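Local coordinates for aspartate aminotransferase (Rhodobacter sphaeroides, PDB 3NRA), which probably catalyses the pyridoxal-phosphate-dependent transfer of an amino group from L-aspartate to 2-oxoglutarate, giving oxaloacetate and L-glutamate, at residues D85-R90 with R295-E300; A192-S197 with F330-Q335; I204-A209 with E237-A242; G212-A217 with A242-T247; S222-A227 with A336-F341. One frame throughout, in Å; residues are numbered along the deposited sequence.

Contacts 3 and 4 are neighbours, with centres 8 Å apart and Ala242 in common: contact 4 pairs two parallel strands of the seven-stranded sheet, and contact 3 packs helix 198-211 against the turn that precedes strand 245-249. Contacts 2 and 5 form a second pair, also 8 Å between centres, where Gln335 meets Tyr226 and successive pieces of the chain after helix 304-324 dock on loops that follow strands 182-186 and 214-218. The centre of contact 1, where helix 81-95 meets 295-300, is about 21 Å from that of contact 5, yet the Glu300-Arg223 salt bridge joins them. Along the chain contacts 3 and 4 nest inside contact 1, while contacts 1, 2 and 5 interleave, tying early, middle and late sequence into one fold.

Contact 1: D85-R90 with R295-E300; sequences DLLAPR and RGWFDE
The type II beta turn Gly296 to Asp299, in the loop before helix 304-324, is tied to helix 81-95 by Arg90. Arg90 leaves its backbone with CG anti to the carbonyl carbon (chi1 -56°), and the chain stays extended from there to NE. Its NH1 serves two carbonyls. Arg90 NH1 lies 2.9 Å from Arg295 O, in a nearly straight bond (170°) with the oxygen in the guanidinium plane. Arg90 NH1 is also 2.9 Å from Trp297 O, here more bent at 151°. Asp299 does not form a salt bridge: its CB lies over one guanidinium face, 3.7 Å from Arg90 NH1, and water 1 accepts from Arg90 NH2 while donating to Asp299 OD2 and Arg295 O. Beside these bonds Leu87 CD2 packs on Trp297 CE3 at 3.9 Å, the indole NE1 being held by Glu255. An alanine in place of Arg90 would probably leave the carbonyls of Arg295 and Trp297 without these donors and the turn less firmly fixed to the helix. Here a helix packs on a turn, one arginine NH1 joining the carbonyl just ahead of a type II beta turn to that of the turn's second residue.

Contact 2: A192-S197 with F330-Q335; sequences AGVVYS and FARTPQ
Val194 and Arg332 cross at about a right angle, so that a methyl group rests on a flat cation. CG1 of Val194 stands over the centre of one guanidinium face, 3.5 Å from Arg332 CZ. The arginine chain is bent at both chi2 and chi3 and curls around the same methyl, bringing Arg332 CB to 3.7 Å from Val194 CG1. While Val194 CG1 lies over the face, NH2 donates to Arg164 O and NH1 to Tyr157 O, which would hold the rotation of the group.

Val195 and Gln335 are inclined to one another and combine apolar with polar contact. Val195 CG2 touches Gln335 CB at 3.6 Å; the glutamine chain is extended as far as CD, and Gln335 OE1 accepts from Val195 N at 2.9 Å (167°). Two residues before Val195, Gly193 O accepts from Gln335 N over 2.8 Å at 174°, so Gln335 is joined to 192-197 by both its backbone N and its side-chain OE1. Gly193 has positive phi, and a CB there would clash with Pro334 CB. Water 2 links Ala192 O, 2.7 Å away, to Arg332 O.

Segment 192-197 ends the asparagine- and proline-rich loop of class I aminotransferases, between strand 182-186 and helix 198-211, with Ser197 as N-cap. Segment 330-335 lies in the loop between helix 304-324, whose Leu320 packs on Pro334, and strand 339-340.

Contact 3: I204-A209 with E237-A242; sequences IAALAA and EAAVDA
Val240 meets Ala205 at its first side-chain atom: Val240 CB lies 3.8 Å from Ala205 CB. Beyond CB the valine divides. CG2, anti to the backbone N, runs beside the helix backbone, 4.1 Å from Ala205 O, an oxygen already engaged by Ala209 N one helical turn on. The same methyl reaches the neighbouring strand, where it packs against CG2 of Val245. CG1 takes the other branch, between the backbone N and the carbonyl carbon (chi1 81°), and makes no close contact with the helix segment.

Ala205 CB is shared by further residues of the turn. Glu237 CB lies 3.5 Å from Ala205 CB, and the CG of that glutamate also touches the methyl before the chain bends at chi2. Ala239 is aimed at the helix as well, its CB 4.0 Å from Ala206 N. At the next turn of the helix Ala209 CB sits only 3.1 Å from Ala239 O, a tight carbon-to-oxygen approach. Glu237 to Val240 is a type I beta turn, which is why Glu237, Ala239 and Val240 can converge on a single alanine. Leu234, from the loop before it, also touches Ala205.

The chemistry is that of small apolar groups: methyls and methylenes meet, and neither segment donates a hydrogen bond to the other. The small side chains of Ala205 and Ala209, which point at the turn, allow the backbones to lie close, the CA atoms of Ala205 and Val240 being 4.9 Å apart, so the join rests on close shape rather than on polar pairing.

Contact 4: G212-A217 with A242-T247; sequences GATVIA and AENVVT
Val246 O takes the shortest hydrogen bond between the two strands, from Ala217 N at 2.9 Å, and is approached as well by the CA of Ile216 at 3.2 Å in a CA-H...O contact. Val215 O has a similar pair of partners: Val246 N donates to it at 3.0 Å, while Val245 CA comes within 3.3 Å of Val215 O. The ladder starts with Val215 N donating to Asn244 O, also at 3.0 Å. Strands 214-217 and 245-247 run 10° from parallel with axes 4.7 Å apart, adjacent members of the seven-stranded sheet of fold-type I pyridoxal-phosphate enzymes. Strand 182-186 bonds to the other edge of 214-218, and antiparallel strand 263-267 lies beyond 245-249. Val215, Ala217, Val245 and Thr247 occupy one face of the sheet, where Leu234 packs on Val215. Ile216 and Val246 lie on the other, with Ile271 of helix 269-282 against Val246. Contacts between the strands' side chains and backbones are made mainly by methyl groups near carbonyl oxygens: Thr247 CG2, anti to its backbone N (chi1 -55° places OG1 beside that N instead), is 3.5 Å from Ala217 O, and Val245 CG1 lies 3.8 Å from Val215 O.

Contact 5: S222-A227 with A336-F341; sequences SRLRYA and AGSYLF
Ala336 enters the contact with its CB 3.4 Å from Leu224 O and 3.8 Å from Arg225 CA, at the single backbone bridge between Arg225 and Ala336. With CG anti to its carbonyl carbon (chi1 -65°), the Tyr226 ring starts out beside the backbone N, and Tyr226 CD2 lies 3.9 Å from Ala336 N. Gly337 follows and is held through both its backbone N and its backbone O. Gly337 N donates to Leu224 O at 2.8 Å (160°), Leu224 being the centre of an inverse gamma turn. Gly337 O accepts from Tyr226 OH, also at 2.8 Å. That oxygen lies at the ring edge, near the plane of the tyrosine, whereas the hydroxyl stands above the carbonyl plane of the glycine. Leu224 CD2 packs on the same glycine, 3.7 Å from Gly337 C. A phenylalanine in place of Tyr226 would probably leave Gly337 O without its hydroxyl donor. Ser338 OG bonds to Tyr221 OH, with Leu224 CD2 nearby.

Beyond Ser338 the segment leaves the loop, and Tyr339 directs its OH to NZ of the pyridoxal-phosphate lysine, modified residue 253, so this backbone junction lies next to the active site. Gln313 and Arg316 of helix 304-324 touch the ring of Tyr226, and strand 339-340 forms the edge of the four-stranded sheet, beside strand 380-383.

Contact 1: D85-R90 with R295-E300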
# COMPACT_ATOMS: atom_id res chain seq x y z
N ASP B 85 15.08 7.22 13.07
CA ASP B 85 16.08 7.98 13.81
C ASP B 85 17.19 8.58 12.93
O ASP B 85 17.67 9.66 13.20
CB ASP B 85 16.70 7.12 14.93
CG ASP B 85 15.74 6.86 16.09
OD1 ASP B 85 14.72 7.60 16.23
OD2 ASP B 85 16.02 5.92 16.88
N LEU B 86 17.62 7.84 11.90
CA LEU B 86 18.58 8.38 10.92
C LEU B 86 17.94 9.49 10.09
O LEU B 86 18.57 10.49 9.80
CB LEU B 86 19.08 7.29 9.96
CG LEU B 86 20.41 6.59 10.19
CD1 LEU B 86 20.58 5.51 9.09
CD2 LEU B 86 21.64 7.57 10.20
N LEU B 87 16.69 9.30 9.68
CA LEU B 87 16.07 10.21 8.70
C LEU B 87 15.65 11.55 9.28
O LEU B 87 15.77 12.58 8.62
CB LEU B 87 14.89 9.55 8.03
CG LEU B 87 15.13 8.50 6.94
CD1 LEU B 87 13.73 8.09 6.34
CD2 LEU B 87 16.04 8.99 5.85
N ALA B 88 15.16 11.54 10.53
CA ALA B 88 14.54 12.73 11.13
C ALA B 88 15.47 13.97 11.10
O ALA B 88 15.03 15.07 10.70
CB ALA B 88 14.07 12.42 12.59
N PRO B 89 16.77 13.80 11.51
CA PRO B 89 17.72 14.92 11.40
C PRO B 89 17.93 15.40 9.97
O PRO B 89 18.03 16.59 9.72
CB PRO B 89 19.03 14.35 11.98
CG PRO B 89 18.61 13.22 12.85
CD PRO B 89 17.36 12.65 12.22
N ARG B 90 17.92 14.47 9.02
CA ARG B 90 18.11 14.82 7.60
C ARG B 90 16.92 15.60 7.06
O ARG B 90 17.09 16.63 6.39
CB ARG B 90 18.36 13.57 6.77
CG ARG B 90 19.55 12.74 7.29
CD ARG B 90 19.91 11.62 6.40
NE ARG B 90 20.99 10.83 6.99
CZ ARG B 90 21.39 9.62 6.57
NH1 ARG B 90 20.78 9.00 5.54
NH2 ARG B 90 22.35 9.00 7.21
N ARG B 295 18.44 4.32 4.29
CA ARG B 295 19.68 4.61 5.04
C ARG B 295 20.65 5.52 4.25
O ARG B 295 21.45 6.28 4.85
CB ARG B 295 20.37 3.32 5.47
CG ARG B 295 19.55 2.46 6.44
CD ARG B 295 20.40 1.33 7.10
NE ARG B 295 19.64 0.64 8.16
CZ ARG B 295 18.96 -0.50 8.01
NH1 ARG B 295 18.94 -1.17 6.84
NH2 ARG B 295 18.27 -0.99 9.05
N GLY B 296 20.54 5.47 2.91
CA GLY B 296 21.34 6.31 2.01
C GLY B 296 20.70 7.65 1.61
O GLY B 296 21.35 8.46 0.94
N TRP B 297 19.43 7.87 1.99
CA TRP B 297 18.67 9.01 1.51
C TRP B 297 19.15 10.27 2.21
O TRP B 297 19.23 10.31 3.47
CB TRP B 297 17.17 8.80 1.75
CG TRP B 297 16.27 9.83 1.07
CD1 TRP B 297 16.52 10.50 -0.10
CD2 TRP B 297 14.95 10.24 1.49
NE1 TRP B 297 15.46 11.34 -0.40
CE2 TRP B 297 14.49 11.20 0.55
CE3 TRP B 297 14.14 9.93 2.57
CZ2 TRP B 297 13.26 11.83 0.67
CZ3 TRP B 297 12.91 10.56 2.71
CH2 TRP B 297 12.48 11.49 1.76
N PHE B 298 19.49 11.29 1.41
CA PHE B 298 20.13 12.54 1.87
C PHE B 298 21.58 12.35 2.33
O PHE B 298 22.16 13.25 2.93
CB PHE B 298 19.30 13.25 2.96
CG PHE B 298 18.11 13.96 2.44
CD1 PHE B 298 18.25 15.20 1.83
CD2 PHE B 298 16.85 13.41 2.54
CE1 PHE B 298 17.16 15.87 1.34
CE2 PHE B 298 15.75 14.08 2.06
CZ PHE B 298 15.90 15.31 1.45
N ASP B 299 22.18 11.20 2.02
CA ASP B 299 23.57 10.97 2.34
C ASP B 299 24.29 10.40 1.12
O ASP B 299 25.21 9.59 1.24
CB ASP B 299 23.67 10.02 3.54
CG ASP B 299 25.10 9.89 4.08
OD1 ASP B 299 25.83 10.90 4.12
OD2 ASP B 299 25.50 8.76 4.41
N GLU B 300 23.92 10.90 -0.05
CA GLU B 300 24.49 10.44 -1.30
C GLU B 300 25.89 11.07 -1.44
O GLU B 300 26.21 12.04 -0.74
CB GLU B 300 23.60 10.84 -2.49
CG GLU B 300 22.16 10.26 -2.43
CD GLU B 300 21.19 11.07 -1.54
OE1 GLU B 300 21.61 12.10 -0.97
OE2 GLU B 300 20.00 10.69 -1.44
O HOH W 1 24.01 6.99 5.93

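Contact 2: A192-S197 with F330-Q335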
# COMPACT_ATOMS: atom_id res chain seq x y z
N ALA B 192 2.51 21.40 -13.30
CA ALA B 192 3.12 22.60 -13.95
C ALA B 192 4.64 22.82 -13.61
O ALA B 192 5.35 23.49 -14.36
CB ALA B 192 2.31 23.86 -13.61
N GLY B 193 5.09 22.28 -12.48
CA GLY B 193 6.52 22.41 -12.06
C GLY B 193 6.87 23.74 -11.44
O GLY B 193 8.04 24.02 -11.16
N VAL B 194 5.85 24.57 -11.19
CA VAL B 194 6.04 25.85 -10.52
C VAL B 194 6.15 25.66 -9.00
O VAL B 194 5.54 24.76 -8.42
CB VAL B 194 4.91 26.87 -10.87
CG1 VAL B 194 4.88 27.15 -12.36
CG2 VAL B 194 3.57 26.38 -10.36
N VAL B 195 6.92 26.53 -8.37
CA VAL B 195 7.21 26.44 -6.93
C VAL B 195 6.56 27.64 -6.29
O VAL B 195 6.59 28.72 -6.84
CB VAL B 195 8.75 26.48 -6.69
CG1 VAL B 195 9.08 26.80 -5.24
CG2 VAL B 195 9.39 25.13 -7.14
N TYR B 196 5.95 27.45 -5.13
CA TYR B 196 5.23 28.57 -4.48
C TYR B 196 6.26 29.54 -3.89
O TYR B 196 7.26 29.13 -3.37
CB TYR B 196 4.29 28.04 -3.40
CG TYR B 196 3.05 27.35 -3.95
CD1 TYR B 196 3.13 26.12 -4.59
CD2 TYR B 196 1.81 27.93 -3.85
CE1 TYR B 196 2.02 25.49 -5.11
CE2 TYR B 196 0.68 27.31 -4.38
CZ TYR B 196 0.79 26.10 -5.00
OH TYR B 196 -0.33 25.48 -5.50
N SER B 197 6.02 30.83 -4.05
CA SER B 197 6.92 31.87 -3.51
C SER B 197 6.90 31.89 -1.98
O SER B 197 5.97 31.35 -1.36
CB SER B 197 6.50 33.26 -4.01
OG SER B 197 5.28 33.65 -3.38
N PHE B 330 2.39 27.84 -24.78
CA PHE B 330 2.86 28.48 -23.56
C PHE B 330 3.32 27.38 -22.61
O PHE B 330 2.67 26.34 -22.51
CB PHE B 330 1.73 29.27 -22.90
CG PHE B 330 2.04 29.69 -21.52
CD1 PHE B 330 2.69 30.88 -21.28
CD2 PHE B 330 1.77 28.84 -20.45
CE1 PHE B 330 3.02 31.23 -20.00
CE2 PHE B 330 2.12 29.18 -19.20
CZ PHE B 330 2.74 30.37 -18.96
N ALA B 331 4.40 27.64 -21.87
CA ALA B 331 4.82 26.73 -20.79
C ALA B 331 5.60 27.48 -19.70
O ALA B 331 6.52 28.23 -20.02
CB ALA B 331 5.66 25.62 -21.35
N ARG B 332 5.22 27.30 -18.43
CA ARG B 332 5.98 27.87 -17.34
C ARG B 332 7.30 27.14 -17.25
O ARG B 332 7.36 25.91 -17.47
CB ARG B 332 5.24 27.76 -15.98
CG ARG B 332 4.11 28.84 -15.75
CD ARG B 332 4.66 30.23 -15.57
NE ARG B 332 5.45 30.33 -14.36
CZ ARG B 332 4.96 30.57 -13.14
NH1 ARG B 332 3.66 30.78 -12.95
NH2 ARG B 332 5.79 30.60 -12.09
N THR B 333 8.35 27.88 -16.92
CA THR B 333 9.62 27.28 -16.53
C THR B 333 9.44 26.50 -15.27
O THR B 333 9.08 27.08 -14.25
CB THR B 333 10.68 28.33 -16.28
OG1 THR B 333 10.74 29.22 -17.39
CG2 THR B 333 12.08 27.66 -16.06
N PRO B 334 9.71 25.17 -15.31
CA PRO B 334 9.72 24.41 -14.06
C PRO B 334 10.85 24.86 -13.13
O PRO B 334 11.94 25.16 -13.59
CB PRO B 334 9.97 22.95 -14.54
CG PRO B 334 9.77 22.95 -15.97
CD PRO B 334 10.04 24.31 -16.46
N GLN B 335 10.55 24.93 -11.84
CA GLN B 335 11.48 25.49 -10.85
C GLN B 335 12.00 24.41 -9.88
O GLN B 335 13.07 24.54 -9.30
CB GLN B 335 10.81 26.61 -10.10
CG GLN B 335 10.55 27.85 -11.00
CD GLN B 335 9.53 28.83 -10.42
OE1 GLN B 335 8.42 28.44 -10.00
NE2 GLN B 335 9.86 30.12 -10.46
O HOH W 2 5.39 23.93 -17.01

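Contact 3: I204-A209 with E237-A242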
# COMPACT_ATOMS: atom_id res chain seq x y z
N ILE B 204 -0.38 31.12 2.92
CA ILE B 204 -1.01 29.82 3.13
C ILE B 204 -0.90 29.45 4.59
O ILE B 204 -1.87 29.02 5.19
CB ILE B 204 -0.38 28.69 2.26
CG1 ILE B 204 -0.86 28.79 0.79
CG2 ILE B 204 -0.74 27.30 2.83
CD1 ILE B 204 -0.03 27.97 -0.19
N ALA B 205 0.28 29.63 5.17
CA ALA B 205 0.48 29.36 6.57
C ALA B 205 -0.44 30.21 7.45
O ALA B 205 -1.05 29.69 8.39
CB ALA B 205 1.97 29.59 6.97
N ALA B 206 -0.51 31.51 7.16
CA ALA B 206 -1.33 32.45 7.96
C ALA B 206 -2.82 32.13 7.84
O ALA B 206 -3.55 32.16 8.84
CB ALA B 206 -1.04 33.94 7.54
N LEU B 207 -3.28 31.81 6.63
CA LEU B 207 -4.71 31.50 6.43
C LEU B 207 -5.09 30.21 7.16
O LEU B 207 -6.09 30.17 7.87
CB LEU B 207 -5.06 31.40 4.95
CG LEU B 207 -5.10 32.72 4.17
CD1 LEU B 207 -5.15 32.42 2.67
CD2 LEU B 207 -6.26 33.63 4.61
N ALA B 208 -4.24 29.19 7.06
CA ALA B 208 -4.48 27.92 7.76
C ALA B 208 -4.56 28.10 9.28
O ALA B 208 -5.46 27.54 9.94
CB ALA B 208 -3.41 26.87 7.40
N ALA B 209 -3.63 28.88 9.84
CA ALA B 209 -3.59 29.11 11.28
C ALA B 209 -4.80 29.88 11.70
O ALA B 209 -5.38 29.61 12.71
CB ALA B 209 -2.33 29.85 11.69
N GLU B 237 7.22 27.72 8.50
CA GLU B 237 6.63 29.11 8.69
C GLU B 237 6.28 29.42 10.14
O GLU B 237 5.63 28.64 10.81
CB GLU B 237 5.37 29.28 7.83
CG GLU B 237 5.64 29.40 6.37
CD GLU B 237 6.40 30.66 6.00
OE1 GLU B 237 6.15 31.74 6.61
OE2 GLU B 237 7.27 30.57 5.11
N ALA B 238 6.72 30.58 10.63
CA ALA B 238 6.40 31.01 12.03
C ALA B 238 4.86 31.11 12.31
O ALA B 238 4.41 30.86 13.44
CB ALA B 238 7.10 32.36 12.33
N ALA B 239 4.08 31.44 11.27
CA ALA B 239 2.62 31.61 11.40
C ALA B 239 1.86 30.31 11.60
O ALA B 239 0.75 30.30 12.13
CB ALA B 239 2.07 32.34 10.15
N VAL B 240 2.44 29.20 11.15
CA VAL B 240 1.71 27.96 11.13
C VAL B 240 2.02 27.17 12.38
O VAL B 240 3.12 27.24 12.90
CB VAL B 240 2.02 27.10 9.83
CG1 VAL B 240 3.32 26.33 9.97
CG2 VAL B 240 0.84 26.18 9.52
N ASP B 241 1.02 26.46 12.87
CA ASP B 241 1.21 25.50 13.95
C ASP B 241 1.73 24.21 13.34
O ASP B 241 1.08 23.62 12.48
CB ASP B 241 -0.13 25.25 14.68
CG ASP B 241 -0.02 24.20 15.78
OD1 ASP B 241 1.12 23.86 16.23
OD2 ASP B 241 -1.10 23.73 16.23
N ALA B 242 2.90 23.78 13.79
CA ALA B 242 3.53 22.55 13.31
C ALA B 242 2.60 21.33 13.43
O ALA B 242 2.67 20.39 12.62
CB ALA B 242 4.86 22.29 14.06

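Contact 4: G212-A217 with A242-T247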
# COMPACT_ATOMS: atom_id res chain seq x y z
N GLY B 212 -7.84 27.43 11.51
CA GLY B 212 -7.66 26.17 12.21
C GLY B 212 -7.63 24.99 11.24
O GLY B 212 -8.10 23.93 11.56
N ALA B 213 -7.07 25.21 10.05
CA ALA B 213 -7.10 24.24 9.00
C ALA B 213 -5.82 23.43 9.05
O ALA B 213 -4.78 23.94 9.43
CB ALA B 213 -7.25 24.93 7.61
N THR B 214 -5.93 22.15 8.69
CA THR B 214 -4.81 21.27 8.51
C THR B 214 -4.33 21.39 7.05
O THR B 214 -5.14 21.50 6.13
CB THR B 214 -5.22 19.76 8.82
OG1 THR B 214 -5.46 19.61 10.22
CG2 THR B 214 -4.20 18.79 8.39
N VAL B 215 -3.02 21.40 6.85
CA VAL B 215 -2.45 21.46 5.53
C VAL B 215 -1.60 20.22 5.32
O VAL B 215 -0.79 19.87 6.19
CB VAL B 215 -1.54 22.74 5.34
CG1 VAL B 215 -0.87 22.71 4.02
CG2 VAL B 215 -2.35 24.04 5.53
N ILE B 216 -1.80 19.56 4.19
CA ILE B 216 -0.94 18.46 3.71
C ILE B 216 -0.12 19.03 2.57
O ILE B 216 -0.67 19.38 1.54
CB ILE B 216 -1.80 17.28 3.17
CG1 ILE B 216 -2.79 16.79 4.25
CG2 ILE B 216 -0.90 16.13 2.65
CD1 ILE B 216 -3.99 15.97 3.67
N ALA B 217 1.17 19.22 2.79
CA ALA B 217 2.06 19.77 1.76
C ALA B 217 2.84 18.64 1.09
O ALA B 217 3.64 17.96 1.73
CB ALA B 217 3.01 20.77 2.38
N ALA B 242 2.90 23.78 13.79
CA ALA B 242 3.53 22.55 13.31
C ALA B 242 2.60 21.33 13.43
O ALA B 242 2.67 20.39 12.62
CB ALA B 242 4.86 22.29 14.06
N GLU B 243 1.75 21.34 14.45
CA GLU B 243 0.85 20.22 14.71
C GLU B 243 -0.42 20.22 13.85
O GLU B 243 -1.27 19.35 14.02
CB GLU B 243 0.49 20.18 16.21
CG GLU B 243 1.70 19.82 17.12
CD GLU B 243 2.35 18.47 16.74
OE1 GLU B 243 1.60 17.48 16.61
OE2 GLU B 243 3.58 18.43 16.53
N ASN B 244 -0.54 21.16 12.92
CA ASN B 244 -1.57 21.09 11.91
C ASN B 244 -1.00 21.01 10.50
O ASN B 244 -1.69 21.37 9.55
CB ASN B 244 -2.52 22.31 12.02
CG ASN B 244 -3.17 22.42 13.38
OD1 ASN B 244 -3.01 23.44 14.08
ND2 ASN B 244 -3.93 21.39 13.77
N VAL B 245 0.24 20.55 10.36
CA VAL B 245 0.83 20.36 9.08
C VAL B 245 1.38 18.94 8.98
O VAL B 245 2.02 18.44 9.91
CB VAL B 245 1.96 21.38 8.82
CG1 VAL B 245 2.58 21.16 7.42
CG2 VAL B 245 1.44 22.84 8.98
N VAL B 246 1.09 18.30 7.86
CA VAL B 246 1.74 17.07 7.48
C VAL B 246 2.43 17.31 6.14
O VAL B 246 1.81 17.82 5.22
CB VAL B 246 0.73 15.93 7.38
CG1 VAL B 246 1.39 14.65 6.85
CG2 VAL B 246 0.10 15.68 8.75
N THR B 247 3.71 17.02 6.08
CA THR B 247 4.48 17.14 4.85
C THR B 247 4.80 15.75 4.40
O THR B 247 5.16 14.90 5.21
CB THR B 247 5.77 17.90 5.08
OG1 THR B 247 5.47 19.18 5.66
CG2 THR B 247 6.54 18.13 3.76

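Contact 5: S222-A227 with A336-F341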
# COMPACT_ATOMS: atom_id res chain seq x y z
N SER B 222 10.59 18.28 -4.36
CA SER B 222 11.16 19.54 -3.86
C SER B 222 12.68 19.52 -3.79
O SER B 222 13.29 20.55 -3.80
CB SER B 222 10.60 19.88 -2.48
OG SER B 222 10.90 18.83 -1.55
N ARG B 223 13.27 18.33 -3.77
CA ARG B 223 14.73 18.21 -3.76
C ARG B 223 15.39 18.48 -5.14
O ARG B 223 16.58 18.87 -5.21
CB ARG B 223 15.15 16.83 -3.25
CG ARG B 223 16.52 16.80 -2.70
CD ARG B 223 16.90 15.43 -2.22
NE ARG B 223 18.29 15.41 -1.85
CZ ARG B 223 19.03 14.32 -1.68
NH1 ARG B 223 18.51 13.12 -1.81
NH2 ARG B 223 20.30 14.45 -1.34
N LEU B 224 14.66 18.24 -6.22
CA LEU B 224 15.21 18.47 -7.55
C LEU B 224 14.98 19.92 -7.92
O LEU B 224 14.18 20.22 -8.78
CB LEU B 224 14.57 17.54 -8.58
CG LEU B 224 15.36 17.43 -9.89
CD1 LEU B 224 16.50 16.40 -9.70
CD2 LEU B 224 14.46 17.04 -11.06
N ARG B 225 15.73 20.82 -7.28
CA ARG B 225 15.47 22.28 -7.34
C ARG B 225 16.51 22.93 -8.23
O ARG B 225 17.70 22.75 -8.02
CB ARG B 225 15.50 22.89 -5.92
CG ARG B 225 15.33 24.43 -5.86
CD ARG B 225 15.32 24.98 -4.40
NE ARG B 225 16.51 24.58 -3.64
CZ ARG B 225 17.72 25.14 -3.71
NH1 ARG B 225 17.96 26.19 -4.49
NH2 ARG B 225 18.71 24.63 -2.99
N TYR B 226 16.06 23.66 -9.25
CA TYR B 226 16.96 24.18 -10.26
C TYR B 226 17.75 25.40 -9.76
O TYR B 226 17.31 26.10 -8.84
CB TYR B 226 16.20 24.48 -11.57
CG TYR B 226 15.67 23.20 -12.18
CD1 TYR B 226 16.54 22.20 -12.59
CD2 TYR B 226 14.30 22.93 -12.19
CE1 TYR B 226 16.06 20.98 -13.07
CE2 TYR B 226 13.81 21.74 -12.68
CZ TYR B 226 14.71 20.76 -13.10
OH TYR B 226 14.24 19.58 -13.56
N ALA B 227 18.94 25.58 -10.32
CA ALA B 227 19.85 26.65 -9.88
C ALA B 227 19.17 28.00 -10.01
O ALA B 227 18.59 28.31 -11.04
CB ALA B 227 21.15 26.63 -10.70
N ALA B 336 11.24 23.34 -9.74
CA ALA B 336 11.76 22.10 -9.19
C ALA B 336 11.01 20.92 -9.80
O ALA B 336 9.91 21.07 -10.32
CB ALA B 336 11.64 22.10 -7.65
N GLY B 337 11.63 19.75 -9.78
CA GLY B 337 11.03 18.53 -10.35
C GLY B 337 11.14 18.46 -11.86
O GLY B 337 11.70 19.35 -12.48
N SER B 338 10.60 17.39 -12.46
CA SER B 338 10.80 17.09 -13.88
C SER B 338 9.49 17.09 -14.70
O SER B 338 9.37 16.33 -15.68
CB SER B 338 11.51 15.75 -14.03
OG SER B 338 12.57 15.64 -13.11
N TYR B 339 8.53 17.96 -14.33
CA TYR B 339 7.30 18.13 -15.11
C TYR B 339 7.26 19.45 -15.91
O TYR B 339 7.65 20.50 -15.41
CB TYR B 339 6.09 18.07 -14.21
CG TYR B 339 5.92 16.73 -13.56
CD1 TYR B 339 5.83 15.55 -14.35
CD2 TYR B 339 5.85 16.60 -12.18
CE1 TYR B 339 5.67 14.31 -13.76
CE2 TYR B 339 5.70 15.36 -11.59
CZ TYR B 339 5.62 14.21 -12.39
OH TYR B 339 5.49 12.97 -11.80
N LEU B 340 6.88 19.35 -17.18
CA LEU B 340 6.48 20.49 -18.00
C LEU B 340 5.01 20.32 -18.41
O LEU B 340 4.57 19.21 -18.77
CB LEU B 340 7.31 20.56 -19.27
CG LEU B 340 8.72 21.12 -19.26
CD1 LEU B 340 9.53 20.47 -20.42
CD2 LEU B 340 8.70 22.61 -19.41
N PHE B 341 4.29 21.42 -18.44
CA PHE B 341 2.88 21.42 -18.73
C PHE B 341 2.56 22.48 -19.82
O PHE B 341 1.98 23.52 -19.54
CB PHE B 341 2.15 21.71 -17.42
CG PHE B 341 0.71 21.35 -17.43
CD1 PHE B 341 0.29 20.07 -17.74
CD2 PHE B 341 -0.23 22.28 -17.01
CE1 PHE B 341 -1.03 19.73 -17.68
CE2 PHE B 341 -1.57 21.94 -16.97
CZ PHE B 341 -1.96 20.65 -17.30